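Putative uncharacterized protein Ta0848 (Thermoplasma acidophilum, PDB 4MN7) probably reduces free methionine-R-sulfoxide to methionine, as a GAF-domain enzyme of the type II free methionine-R-sulfoxide reductases. Local coordinates at residues A[9-14]-A[129-134]. The protein carries 1 engineered substitution. Residues are numbered along the deposited sequence; the frame is centred on the assembly and turned at random.
Sequences SQMQAA and DLMAPL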
loop_
_atom_site.group_PDB
_atom_site.type_symbol
_atom_site.label_atom_id
_atom_site.label_comp_id
_atom_site.label_asym_id
_atom_site.label_seq_id
_atom_site.Cartn_x
_atom_site.Cartn_y
_atom_site.Cartn_z
ATOM N N SER A 9 -0.546 -5.111 -6.805
ATOM C CA SER A 9 -1.329 -4.004 -7.366
ATOM C C SER A 9 -1.097 -2.692 -6.573
ATOM O O SER A 9 -1.057 -1.617 -7.175
ATOM C CB SER A 9 -2.856 -4.338 -7.585
ATOM O OG SER A 9 -3.699 -4.055 -6.487
ATOM N N GLN A 10 -0.944 -2.777 -5.248
ATOM C CA GLN A 10 -0.539 -1.595 -4.447
ATOM C C GLN A 10 0.790 -1.022 -4.907
ATOM O O GLN A 10 0.922 0.165 -5.111
ATOM C CB GLN A 10 -0.451 -1.939 -2.971
ATOM C CG GLN A 10 -1.799 -2.200 -2.334
ATOM C CD GLN A 10 -2.669 -0.938 -2.309
ATOM O OE1 GLN A 10 -2.302 0.038 -1.672
ATOM N NE2 GLN A 10 -3.781 -0.963 -2.995
ATOM N N MET A 11 1.794 -1.871 -5.056
ATOM C CA MET A 11 3.132 -1.421 -5.490
ATOM C C MET A 11 3.061 -0.801 -6.871
ATOM O O MET A 11 3.668 0.230 -7.175
ATOM C CB MET A 11 4.132 -2.615 -5.504
ATOM C CG MET A 11 4.598 -3.012 -4.127
ATOM S SD MET A 11 5.886 -4.302 -4.175
ATOM C CE MET A 11 4.763 -5.553 -4.026
ATOM N N GLN A 12 2.318 -1.451 -7.726
ATOM C CA GLN A 12 2.083 -0.918 -9.067
ATOM C C GLN A 12 1.441 0.479 -9.070
ATOM O O GLN A 12 1.923 1.427 -9.721
ATOM C CB GLN A 12 1.213 -1.921 -9.820
ATOM C CG GLN A 12 1.287 -1.726 -11.303
ATOM C CD GLN A 12 2.656 -2.006 -11.823
ATOM O OE1 GLN A 12 3.269 -3.038 -11.547
ATOM N NE2 GLN A 12 3.165 -1.063 -12.572
ATOM N N ALA A 13 0.401 0.629 -8.257
ATOM C CA ALA A 13 -0.270 1.942 -8.068
ATOM C C ALA A 13 0.719 2.958 -7.465
ATOM O O ALA A 13 0.745 4.108 -7.879
ATOM C CB ALA A 13 -1.475 1.815 -7.141
ATOM N N ALA A 14 1.557 2.524 -6.524
ATOM C CA ALA A 14 2.610 3.426 -5.997
ATOM C C ALA A 14 3.610 3.892 -7.093
ATOM O O ALA A 14 3.984 5.073 -7.182
ATOM C CB ALA A 14 3.330 2.778 -4.825
ATOM N N ASP A 129 8.648 3.536 3.819
ATOM C CA ASP A 129 8.259 3.031 5.099
ATOM C C ASP A 129 6.760 2.686 5.106
ATOM O O ASP A 129 6.370 1.650 5.654
ATOM C CB ASP A 129 8.549 4.075 6.147
ATOM C CG ASP A 129 8.236 3.604 7.512
ATOM O OD1 ASP A 129 8.502 2.405 7.835
ATOM O OD2 ASP A 129 7.713 4.438 8.283
ATOM N N LEU A 130 5.926 3.534 4.489
ATOM C CA LEU A 130 4.493 3.261 4.426
ATOM C C LEU A 130 4.171 2.004 3.596
ATOM O O LEU A 130 3.240 1.271 3.900
ATOM C CB LEU A 130 3.711 4.456 3.877
ATOM C CG LEU A 130 3.842 5.778 4.636
ATOM C CD1 LEU A 130 3.191 6.932 3.892
ATOM C CD2 LEU A 130 3.274 5.634 5.986
ATOM N N MET A 131 4.975 1.740 2.581
ATOM C CA MET A 131 4.790 0.618 1.672
ATOM C C MET A 131 5.415 -0.671 2.172
ATOM O O MET A 131 5.122 -1.751 1.628
ATOM C CB MET A 131 5.389 0.922 0.283
ATOM C CG MET A 131 4.655 2.068 -0.444
ATOM S SD MET A 131 2.911 1.618 -0.749
ATOM C CE MET A 131 3.094 0.273 -1.918
ATOM N N ALA A 132 6.203 -0.605 3.231
ATOM C CA ALA A 132 6.957 -1.800 3.621
ATOM C C ALA A 132 6.152 -3.075 3.895
ATOM O O ALA A 132 6.558 -4.139 3.460
ATOM C CB ALA A 132 7.863 -1.509 4.767
ATOM N N PRO A 133 5.016 -2.981 4.585
ATOM C CA PRO A 133 4.324 -4.259 4.808
ATOM C C PRO A 133 3.897 -4.894 3.527
ATOM O O PRO A 133 3.874 -6.108 3.380
ATOM C CB PRO A 133 3.080 -3.838 5.634
ATOM C CG PRO A 133 3.616 -2.687 6.456
ATOM C CD PRO A 133 4.540 -1.938 5.523
ATOM N N LEU A 134 3.534 -4.055 2.573
ATOM C CA LEU A 134 3.100 -4.567 1.339
ATOM C C LEU A 134 4.241 -5.198 0.575
ATOM O O LEU A 134 4.081 -6.243 0.011
ATOM C CB LEU A 134 2.444 -3.489 0.492
ATOM C CG LEU A 134 1.112 -2.985 1.025
ATOM C CD1 LEU A 134 0.849 -1.590 0.476
ATOM C CD2 LEU A 134 0.046 -3.956 0.599
#
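No aromatic ring takes part between 9-14 and 129-134, and the flat side-chain group here is the amide of Gln10. Leu134 mainly meets the methylene stem that carries it. The two chains cross obliquely, and both Leu134 methyls lie against that stem. Leu134 CD1 is 3.7 Å from Gln10 CB, and Leu134 CD2 is 3.9 Å from Gln10 CG. Met131 supplies the second point of contact. Its chain is bent at chi2 (-62°) and again at chi3 (-66°), so the terminal methyl leads. Met131 CE reaches Ala14 CB at 3.8 Å and packs on the Gln10 carbonyl, with Gln10 O 3.9 Å away. Met131 CE also lies 4.2 Å from Met11 CG. Segments 9-14 and 129-134, on helices 2-21 and 118-136 of this GAF fold, run roughly antiparallel at 152°. Their axes come within 10.3 Å. The antiparallel sheet adjoins this helix pair, and Met11 and Ala14 pack on Phe30 of strand 27-34. The second subunit also packs on Gln10, Ala14 and Met131, so this buried contact lies at the dimer interface. Helix 118-136 is kinked at Pro133, which has no N-H to give. Leu134 N makes a weak hydrogen bond to Met131 O, 3.0 Å away and three residues back.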